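Local coordinates for beta-lactamase (Klebsiella pneumoniae, PDB 6KBY), which probably hydrolyses beta-lactam antibiotics to substituted beta-amino acids as a class C serine enzyme, and here holds a bound AMP, at residues S91-S97 with F108-L114; N64-E68 with Q201-A206; I131-L137 with M220-G224. One frame throughout, in Å; residues are numbered along the deposited sequence.

Contact 1 of 3, residues S91-S97 with F108-L114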
loop_
_atom_site.group_PDB
_atom_site.type_symbol
_atom_site.label_atom_id
_atom_site.label_comp_id
_atom_site.label_asym_id
_atom_site.label_seq_id
_atom_site.Cartn_x
_atom_site.Cartn_y
_atom_site.Cartn_z
ATOM N N SER A 91 -18.949 0.682 11.055
ATOM C CA SER A 91 -18.531 1.885 11.763
ATOM C C SER A 91 -17.131 1.670 12.316
ATOM O O SER A 91 -16.889 0.712 13.060
ATOM C CB SER A 91 -19.463 2.228 12.917
ATOM O OG SER A 91 -18.857 3.252 13.693
ATOM N N LEU A 92 -16.216 2.575 11.972
ATOM C CA LEU A 92 -14.829 2.429 12.392
ATOM C C LEU A 92 -14.656 2.546 13.898
ATOM O O LEU A 92 -13.689 2.002 14.443
ATOM C CB LEU A 92 -13.961 3.459 11.674
ATOM C CG LEU A 92 -13.895 3.317 10.152
ATOM C CD1 LEU A 92 -13.210 4.522 9.541
ATOM C CD2 LEU A 92 -13.140 2.055 9.786
ATOM N N ASP A 93 -15.569 3.228 14.583
ATOM C CA ASP A 93 -15.429 3.407 16.019
ATOM C C ASP A 93 -15.881 2.198 16.827
ATOM O O ASP A 93 -15.559 2.117 18.015
ATOM C CB ASP A 93 -16.157 4.683 16.446
ATOM C CG ASP A 93 -15.384 5.935 16.078
ATOM O OD1 ASP A 93 -14.186 5.991 16.410
ATOM O OD2 ASP A 93 -15.964 6.843 15.433
ATOM N N GLN A 94 -16.613 1.267 16.226
ATOM C CA GLN A 94 -17.053 0.088 16.954
ATOM C C GLN A 94 -15.872 -0.838 17.237
ATOM O O GLN A 94 -14.841 -0.807 16.558
ATOM C CB GLN A 94 -18.114 -0.678 16.161
ATOM C CG GLN A 94 -19.441 0.047 16.008
ATOM C CD GLN A 94 -20.232 0.123 17.301
ATOM O OE1 GLN A 94 -20.241 -0.819 18.091
ATOM N NE2 GLN A 94 -20.906 1.249 17.518
ATOM N N SER A 95 -16.041 -1.683 18.245
ATOM C CA SER A 95 -14.986 -2.610 18.616
ATOM C C SER A 95 -14.864 -3.741 17.597
ATOM O O SER A 95 -15.804 -4.078 16.869
ATOM C CB SER A 95 -15.265 -3.212 19.990
ATOM O OG SER A 95 -16.402 -4.061 19.935
ATOM N N VAL A 96 -13.677 -4.348 17.576
ATOM C CA VAL A 96 -13.473 -5.539 16.761
ATOM C C VAL A 96 -14.433 -6.646 17.178
ATOM O O VAL A 96 -15.031 -7.318 16.329
ATOM C CB VAL A 96 -12.001 -5.985 16.831
ATOM C CG1 VAL A 96 -11.832 -7.398 16.292
ATOM C CG2 VAL A 96 -11.125 -5.015 16.055
ATOM N N SER A 97 -14.621 -6.844 18.485
ATOM C CA SER A 97 -15.491 -7.934 18.916
ATOM C C SER A 97 -16.953 -7.668 18.580
ATOM O O SER A 97 -17.734 -8.620 18.483
ATOM C CB SER A 97 -15.309 -8.243 20.402
ATOM O OG SER A 97 -15.810 -7.186 21.180
ATOM N N PHE A 108 -10.232 -7.790 22.442
ATOM C CA PHE A 108 -10.830 -7.102 21.308
ATOM C C PHE A 108 -12.150 -6.416 21.641
ATOM O O PHE A 108 -12.696 -5.718 20.773
ATOM C CB PHE A 108 -10.914 -8.044 20.106
ATOM C CG PHE A 108 -9.572 -8.333 19.520
ATOM C CD1 PHE A 108 -8.977 -7.408 18.680
ATOM C CD2 PHE A 108 -8.864 -9.474 19.866
ATOM C CE1 PHE A 108 -7.723 -7.632 18.155
ATOM C CE2 PHE A 108 -7.607 -9.711 19.341
ATOM C CZ PHE A 108 -7.035 -8.784 18.486
ATOM N N ASP A 109 -12.650 -6.562 22.874
ATOM C CA ASP A 109 -13.715 -5.686 23.342
ATOM C C ASP A 109 -13.254 -4.239 23.429
ATOM O O ASP A 109 -14.095 -3.337 23.488
ATOM C CB ASP A 109 -14.177 -6.090 24.746
ATOM C CG ASP A 109 -14.972 -7.388 24.778
ATOM O OD1 ASP A 109 -15.361 -7.923 23.726
ATOM O OD2 ASP A 109 -15.231 -7.876 25.899
ATOM N N HIS A 110 -11.944 -3.999 23.480
ATOM C CA HIS A 110 -11.396 -2.669 23.713
ATOM C C HIS A 110 -10.492 -2.202 22.582
ATOM O O HIS A 110 -9.751 -1.229 22.758
ATOM C CB HIS A 110 -10.649 -2.630 25.045
ATOM C CG HIS A 110 -11.483 -3.063 26.211
ATOM N ND1 HIS A 110 -12.641 -2.410 26.574
ATOM C CD2 HIS A 110 -11.338 -4.086 27.086
ATOM C CE1 HIS A 110 -13.167 -3.004 27.632
ATOM N NE2 HIS A 110 -12.400 -4.027 27.957
ATOM N N VAL A 111 -10.518 -2.895 21.448
ATOM C CA VAL A 111 -9.799 -2.510 20.239
ATOM C C VAL A 111 -10.846 -2.129 19.205
ATOM O O VAL A 111 -11.725 -2.937 18.895
ATOM C CB VAL A 111 -8.958 -3.684 19.710
ATOM C CG1 VAL A 111 -8.326 -3.336 18.372
ATOM C CG2 VAL A 111 -7.902 -4.102 20.719
ATOM N N SER A 112 -10.750 -0.924 18.646
ATOM C CA SER A 112 -11.716 -0.535 17.629
ATOM C C SER A 112 -11.260 -0.969 16.240
ATOM O O SER A 112 -10.085 -1.265 15.996
ATOM C CB SER A 112 -11.949 0.974 17.641
ATOM O OG SER A 112 -10.768 1.637 17.225
ATOM N N VAL A 113 -12.217 -0.992 15.314
ATOM C CA VAL A 113 -11.852 -1.177 13.913
ATOM C C VAL A 113 -10.869 -0.095 13.474
ATOM O O VAL A 113 -9.900 -0.369 12.754
ATOM C CB VAL A 113 -13.109 -1.244 13.024
ATOM C CG1 VAL A 113 -12.738 -1.445 11.567
ATOM C CG2 VAL A 113 -14.024 -2.364 13.490
ATOM N N LEU A 114 -11.087 1.143 13.922
ATOM C CA LEU A 114 -10.153 2.220 13.609
ATOM C C LEU A 114 -8.747 1.883 14.089
ATOM O O LEU A 114 -7.765 2.136 13.377
ATOM C CB LEU A 114 -10.634 3.532 14.231
ATOM C CG LEU A 114 -9.839 4.773 13.805
ATOM C CD1 LEU A 114 -10.029 5.074 12.327
ATOM C CD2 LEU A 114 -10.201 5.985 14.653
HETATM O O HOH W 1 -16.765 -3.641 22.814
#

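Contact 2 of 3, residues N64-E68 with Q201-A206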
loop_
_atom_site.group_PDB
_atom_site.type_symbol
_atom_site.label_atom_id
_atom_site.label_comp_id
_atom_site.label_asym_id
_atom_site.label_seq_id
_atom_site.Cartn_x
_atom_site.Cartn_y
_atom_site.Cartn_z
ATOM N N ASN A 64 2.813 -5.196 -19.413
ATOM C CA ASN A 64 1.957 -6.199 -18.794
ATOM C C ASN A 64 2.576 -6.864 -17.574
ATOM O O ASN A 64 1.923 -7.701 -16.944
ATOM C CB ASN A 64 1.567 -7.266 -19.822
ATOM C CG ASN A 64 0.783 -6.693 -20.976
ATOM O OD1 ASN A 64 -0.125 -5.892 -20.779
ATOM N ND2 ASN A 64 1.141 -7.088 -22.190
ATOM N N THR A 65 3.805 -6.507 -17.213
ATOM C CA THR A 65 4.495 -7.224 -16.149
ATOM C C THR A 65 3.821 -6.987 -14.808
ATOM O O THR A 65 3.574 -5.841 -14.415
ATOM C CB THR A 65 5.953 -6.782 -16.065
ATOM O OG1 THR A 65 6.608 -7.056 -17.308
ATOM C CG2 THR A 65 6.671 -7.518 -14.937
ATOM N N LEU A 66 3.562 -8.079 -14.097
ATOM C CA LEU A 66 2.993 -8.060 -12.761
ATOM C C LEU A 66 4.118 -8.152 -11.741
ATOM O O LEU A 66 4.991 -9.026 -11.839
ATOM C CB LEU A 66 2.045 -9.246 -12.572
ATOM C CG LEU A 66 0.831 -9.261 -13.498
ATOM C CD1 LEU A 66 0.210 -10.646 -13.544
ATOM C CD2 LEU A 66 -0.194 -8.237 -13.048
ATOM N N PHE A 67 4.086 -7.250 -10.761
ATOM C CA PHE A 67 5.011 -7.260 -9.642
ATOM C C PHE A 67 4.229 -7.508 -8.359
ATOM O O PHE A 67 3.087 -7.060 -8.217
ATOM C CB PHE A 67 5.717 -5.901 -9.484
ATOM C CG PHE A 67 6.649 -5.532 -10.616
ATOM C CD1 PHE A 67 6.161 -5.001 -11.804
ATOM C CD2 PHE A 67 8.021 -5.651 -10.458
ATOM C CE1 PHE A 67 7.030 -4.634 -12.827
ATOM C CE2 PHE A 67 8.892 -5.289 -11.476
ATOM C CZ PHE A 67 8.395 -4.776 -12.660
ATOM N N GLU A 68 4.855 -8.205 -7.415
ATOM C CA GLU A 68 4.347 -8.215 -6.052
ATOM C C GLU A 68 4.565 -6.843 -5.440
ATOM O O GLU A 68 5.630 -6.238 -5.602
ATOM C CB GLU A 68 5.092 -9.255 -5.219
ATOM C CG GLU A 68 4.880 -10.664 -5.731
ATOM C CD GLU A 68 5.760 -11.715 -5.076
ATOM O OE1 GLU A 68 6.492 -11.406 -4.112
ATOM O OE2 GLU A 68 5.718 -12.870 -5.544
ATOM N N GLN A 201 -1.990 -15.057 -17.219
ATOM C CA GLN A 201 -1.126 -13.965 -16.800
ATOM C C GLN A 201 0.158 -14.443 -16.139
ATOM O O GLN A 201 1.024 -13.616 -15.828
ATOM C CB GLN A 201 -1.888 -13.022 -15.862
ATOM C CG GLN A 201 -3.017 -12.280 -16.557
ATOM C CD GLN A 201 -2.496 -11.235 -17.513
ATOM O OE1 GLN A 201 -1.359 -10.774 -17.380
ATOM N NE2 GLN A 201 -3.310 -10.858 -18.488
ATOM N N MET A 202 0.316 -15.752 -15.925
ATOM C CA MET A 202 1.533 -16.236 -15.282
ATOM C C MET A 202 2.774 -15.869 -16.080
ATOM O O MET A 202 3.828 -15.604 -15.493
ATOM C CB MET A 202 1.453 -17.744 -15.045
ATOM C CG MET A 202 0.520 -18.129 -13.908
ATOM S SD MET A 202 1.014 -17.472 -12.293
ATOM C CE MET A 202 2.566 -18.320 -12.022
ATOM N N GLU A 203 2.666 -15.824 -17.409
ATOM C CA GLU A 203 3.808 -15.449 -18.233
ATOM C C GLU A 203 4.248 -14.012 -17.985
ATOM O O GLU A 203 5.378 -13.652 -18.331
ATOM C CB GLU A 203 3.480 -15.648 -19.717
ATOM C CG GLU A 203 2.370 -14.742 -20.241
ATOM C CD GLU A 203 2.158 -14.874 -21.742
ATOM O OE1 GLU A 203 1.352 -14.102 -22.301
ATOM O OE2 GLU A 203 2.802 -15.747 -22.363
ATOM N N ASN A 204 3.377 -13.190 -17.403
ATOM C CA ASN A 204 3.660 -11.793 -17.105
ATOM C C ASN A 204 4.074 -11.569 -15.662
ATOM O O ASN A 204 4.407 -10.436 -15.298
ATOM C CB ASN A 204 2.429 -10.938 -17.400
ATOM C CG ASN A 204 2.129 -10.851 -18.871
ATOM O OD1 ASN A 204 3.040 -10.783 -19.697
ATOM N ND2 ASN A 204 0.847 -10.858 -19.217
ATOM N N TYR A 205 4.052 -12.604 -14.834
ATOM C CA TYR A 205 4.330 -12.456 -13.412
ATOM C C TYR A 205 5.841 -12.515 -13.214
ATOM O O TYR A 205 6.456 -13.584 -13.325
ATOM C CB TYR A 205 3.592 -13.562 -12.662
ATOM C CG TYR A 205 3.647 -13.561 -11.144
ATOM C CD1 TYR A 205 4.249 -12.532 -10.416
ATOM C CD2 TYR A 205 3.097 -14.624 -10.440
ATOM C CE1 TYR A 205 4.294 -12.582 -9.025
ATOM C CE2 TYR A 205 3.134 -14.676 -9.070
ATOM C CZ TYR A 205 3.730 -13.660 -8.362
ATOM O OH TYR A 205 3.749 -13.748 -6.991
ATOM N N ALA A 206 6.441 -11.356 -12.952
ATOM C CA ALA A 206 7.877 -11.286 -12.732
ATOM C C ALA A 206 8.279 -12.186 -11.576
ATOM O O ALA A 206 7.501 -12.427 -10.650
ATOM C CB ALA A 206 8.274 -9.851 -12.386
HETATM O O HOH W 2 -0.832 -8.034 -16.943
#

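Contact 3 of 3, residues I131-L137 with M220-G224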
loop_
_atom_site.group_PDB
_atom_site.type_symbol
_atom_site.label_atom_id
_atom_site.label_comp_id
_atom_site.label_asym_id
_atom_site.label_seq_id
_atom_site.Cartn_x
_atom_site.Cartn_y
_atom_site.Cartn_z
ATOM N N ILE A 131 0.413 -20.332 13.039
ATOM C CA ILE A 131 -1.016 -20.155 12.809
ATOM C C ILE A 131 -1.310 -20.460 11.344
ATOM O O ILE A 131 -0.902 -19.715 10.449
ATOM C CB ILE A 131 -1.480 -18.747 13.193
ATOM C CG1 ILE A 131 -1.285 -18.535 14.695
ATOM C CG2 ILE A 131 -2.934 -18.547 12.804
ATOM C CD1 ILE A 131 -1.658 -17.153 15.162
ATOM N N LYS A 132 -2.027 -21.556 11.100
ATOM C CA LYS A 132 -2.312 -22.020 9.749
ATOM C C LYS A 132 -3.778 -21.923 9.359
ATOM O O LYS A 132 -4.075 -21.814 8.168
ATOM C CB LYS A 132 -1.860 -23.477 9.581
ATOM C CG LYS A 132 -0.387 -23.709 9.876
ATOM C CD LYS A 132 0.494 -22.886 8.958
ATOM C CE LYS A 132 1.969 -23.156 9.212
ATOM N NZ LYS A 132 2.840 -22.355 8.308
ATOM N N ASN A 133 -4.700 -21.956 10.318
ATOM C CA ASN A 133 -6.120 -21.998 10.005
ATOM C C ASN A 133 -6.885 -21.066 10.934
ATOM O O ASN A 133 -6.335 -20.506 11.887
ATOM C CB ASN A 133 -6.671 -23.430 10.065
ATOM C CG ASN A 133 -6.470 -24.080 11.423
ATOM O OD1 ASN A 133 -6.753 -23.481 12.461
ATOM N ND2 ASN A 133 -5.981 -25.314 11.420
ATOM N N THR A 134 -8.181 -20.919 10.647
ATOM C CA THR A 134 -9.013 -19.985 11.401
ATOM C C THR A 134 -9.134 -20.394 12.863
ATOM O O THR A 134 -9.181 -19.535 13.750
ATOM C CB THR A 134 -10.393 -19.876 10.747
ATOM O OG1 THR A 134 -10.237 -19.500 9.375
ATOM C CG2 THR A 134 -11.243 -18.830 11.455
ATOM N N THR A 135 -9.189 -21.700 13.134
ATOM C CA THR A 135 -9.265 -22.170 14.514
ATOM C C THR A 135 -8.068 -21.687 15.324
ATOM O O THR A 135 -8.223 -21.131 16.419
ATOM C CB THR A 135 -9.345 -23.699 14.537
ATOM O OG1 THR A 135 -10.541 -24.126 13.874
ATOM C CG2 THR A 135 -9.347 -24.217 15.972
ATOM N N GLN A 136 -6.861 -21.893 14.795
ATOM C CA GLN A 136 -5.657 -21.445 15.483
ATOM C C GLN A 136 -5.605 -19.926 15.577
ATOM O O GLN A 136 -5.156 -19.376 16.591
ATOM C CB GLN A 136 -4.427 -21.977 14.755
ATOM C CG GLN A 136 -4.366 -23.495 14.722
ATOM C CD GLN A 136 -3.413 -24.017 13.668
ATOM O OE1 GLN A 136 -3.122 -23.338 12.682
ATOM N NE2 GLN A 136 -2.921 -25.235 13.867
ATOM N N LEU A 137 -6.053 -19.234 14.528
ATOM C CA LEU A 137 -6.060 -17.774 14.546
ATOM C C LEU A 137 -6.952 -17.250 15.660
ATOM O O LEU A 137 -6.549 -16.375 16.436
ATOM C CB LEU A 137 -6.541 -17.245 13.195
ATOM C CG LEU A 137 -6.775 -15.734 13.094
ATOM C CD1 LEU A 137 -5.457 -14.978 13.201
ATOM C CD2 LEU A 137 -7.506 -15.378 11.805
ATOM N N MET A 220 1.531 -17.228 0.224
ATOM C CA MET A 220 0.330 -16.632 0.788
ATOM C C MET A 220 -0.178 -17.482 1.947
ATOM O O MET A 220 -0.558 -18.643 1.755
ATOM C CB MET A 220 -0.741 -16.516 -0.294
ATOM C CG MET A 220 -0.342 -15.620 -1.451
ATOM S SD MET A 220 0.188 -13.971 -0.914
ATOM C CE MET A 220 -1.183 -13.494 0.124
ATOM N N GLU A 221 -0.202 -16.899 3.141
ATOM C CA GLU A 221 -0.630 -17.573 4.359
ATOM C C GLU A 221 -1.857 -16.862 4.941
ATOM O O GLU A 221 -2.428 -15.964 4.316
ATOM C CB GLU A 221 0.553 -17.687 5.321
ATOM C CG GLU A 221 1.714 -18.477 4.727
ATOM C CD GLU A 221 2.836 -18.705 5.716
ATOM O OE1 GLU A 221 3.219 -17.746 6.418
ATOM O OE2 GLU A 221 3.328 -19.851 5.798
ATOM N N ILE A 222 -2.263 -17.264 6.149
ATOM C CA ILE A 222 -3.559 -16.835 6.670
ATOM C C ILE A 222 -3.608 -15.317 6.852
ATOM O O ILE A 222 -2.661 -14.694 7.352
ATOM C CB ILE A 222 -3.906 -17.599 7.959
ATOM C CG1 ILE A 222 -5.362 -17.342 8.348
ATOM C CG2 ILE A 222 -2.952 -17.227 9.089
ATOM C CD1 ILE A 222 -5.844 -18.214 9.476
ATOM N N LEU A 223 -4.720 -14.714 6.416
ATOM C CA LEU A 223 -4.913 -13.259 6.385
ATOM C C LEU A 223 -3.825 -12.534 5.600
ATOM O O LEU A 223 -3.652 -11.313 5.739
ATOM C CB LEU A 223 -5.100 -12.641 7.778
ATOM C CG LEU A 223 -6.334 -13.080 8.571
ATOM C CD1 LEU A 223 -6.448 -12.291 9.870
ATOM C CD2 LEU A 223 -7.618 -12.962 7.757
ATOM N N GLY A 224 -3.097 -13.263 4.750
ATOM C CA GLY A 224 -2.038 -12.650 3.970
ATOM C C GLY A 224 -2.521 -11.811 2.809
ATOM O O GLY A 224 -1.862 -10.837 2.428
HETATM O O HOH W 3 -0.851 -19.543 7.521
#

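Contact 1 of 3, residues S91-S97 with F108-L114
The CA-to-CB bond of Val96 points toward 108-114, and the t rotamer sets CG1 3.7 Å from CD1 of Phe108 and CG2 4.0 Å from CG1 of Val111. The Phe108 ring goes on to stack with Trp144, and Val96 itself rests on Ile167 of helix 158-171. Ser95 and Ser112 both take the p rotamer, and both are N-caps: Ser95 OG accepts from His98 N and Ser112 OG from Asn115 N. Between them the backbones form a single beta bridge, their CA atoms 4.0 Å apart, which sets the starts of the weakly bonded helix 96-99 and of helix 113-117 side by side. Val113 N donates to Gln94 O (2.9 Å) and Val96 N to Val111 O (2.7 Å), a pairing that joins two helix starts in the all-helical part of the class C beta-lactamase fold. Ser97, also p, swings OG to 2.7 Å from Asp109 OD1 and donates to it, while its N reaches Phe108 O at 3.2 Å. At the other end a type I turn, Ser91 to Gln94, presents Leu92 O to Leu114 N (2.8 Å). Leu92, an m,t rotamer, brings CD2 to 3.9 Å from CG1 of Val113, and Tyr267 of strand 266-270 touches both Leu92 and Leu114.

Contact 2 of 3, residues N64-E68 with Q201-A206
Leu66 lies over the turn at Gln201 to Asn204, its CD1 3.9 Å from CB of Gln201 and 3.8 Å from Gln201 O; of the residues here it has the most surface covered by the opposite segment. Its backbone bonds to the loop through both N and O: Leu66 N donates to Asn204 O (2.8 Å), and Ala206 N returns a bond to Leu66 O (3.0 Å), making a single beta bridge between Leu66 and Tyr205. The 201-206 loop is braced internally, with Asn204 N bonded to Gln201 O and Asn204 ND2 to Gln201 OE1, both at 2.9 Å. One water donates to Asn64 O and to Gln201 OE1, 2.8 Å from each, and closes the outer end. Toward the inside, Thr65 CG2 meets Ala206 CB at 3.8 Å. The Tyr205 CA-to-CB bond leads away from 64-68, yet the ring runs back along the strand until OH donates to Glu68 OE2 at 2.6 Å. His217 stacks on that ring, Val218 N bonds OE2, and Thr325 OG1 bonds OE1. Strand 67-68 leads toward Ser71, covalently bound to AMP, just before helix 72-86, and nearest atoms of the Glu68 side chain and the AMP are about 6 Å apart. With several hydrogen-bond partners gathered on one buried carboxylate, the chemistry implies that Glu68 is held in a fixed position, tying the loop to this strand beside the ligand pocket.

Contact 3 of 3, residues I131-L137 with M220-G224
Ile222 carries this contact. Its extended t,t side chain drives CD1 into the start of helix 134-143, 3.4 Å from Asn133 O and 3.9 Å from CB of Leu137, while CG2 packs 3.9 Å from CG2 of Ile131. Leu137, pointing at the loop from the first turn of the helix, also sets CD2 3.8 Å from Leu223 CD1. That helix start is secured by a capping box: Gln136 N bonds Asn133 OD1 (2.8 Å), and Asn133 N bonds Gln136 OE1 (3.2 Å). At the exposed edge, Lys132 NZ forms a long salt bridge, 3.6 Å, with OE2 of Glu221, a residue that also binds AMP. A water links the two backbones, accepting from Ile222 N (3.0 Å) and donating to Ile131 O (2.9 Å). The type II turn from Glu221 to Gly224, with Leu223 in the N-cap position, feeds into helix 224-228, whose Tyr228 OH bonds Glu221 N, so the loop spans from strand 215-216 to that helix with the tip of helix 134-143 against its flank.

How the contacts relate
Along the chain, contact 1 closes before contact 3 opens, helix 113-117 being followed directly by helix 134-143; their centres lie about 21 Å apart. Contact 2 begins earliest, at 64-68, and both segments of contact 1 fall before its second, 201-206, which lies between the halves of contact 3; contacts 2 and 3 therefore cross, with centres about 26 Å apart. Contacts 1 and 2 lie on opposite sides of the chain's centre, with centres about 37 Å apart. None touches another. Contact 1 belongs to the helical part, contact 2 involves strand 67-68 of the small three-stranded sheet, and contact 3 joins helix 134-143 to the loop before helix 224-228. Contact 3 contributes Glu221 to the AMP pocket; Glu68 of contact 2 lies near it.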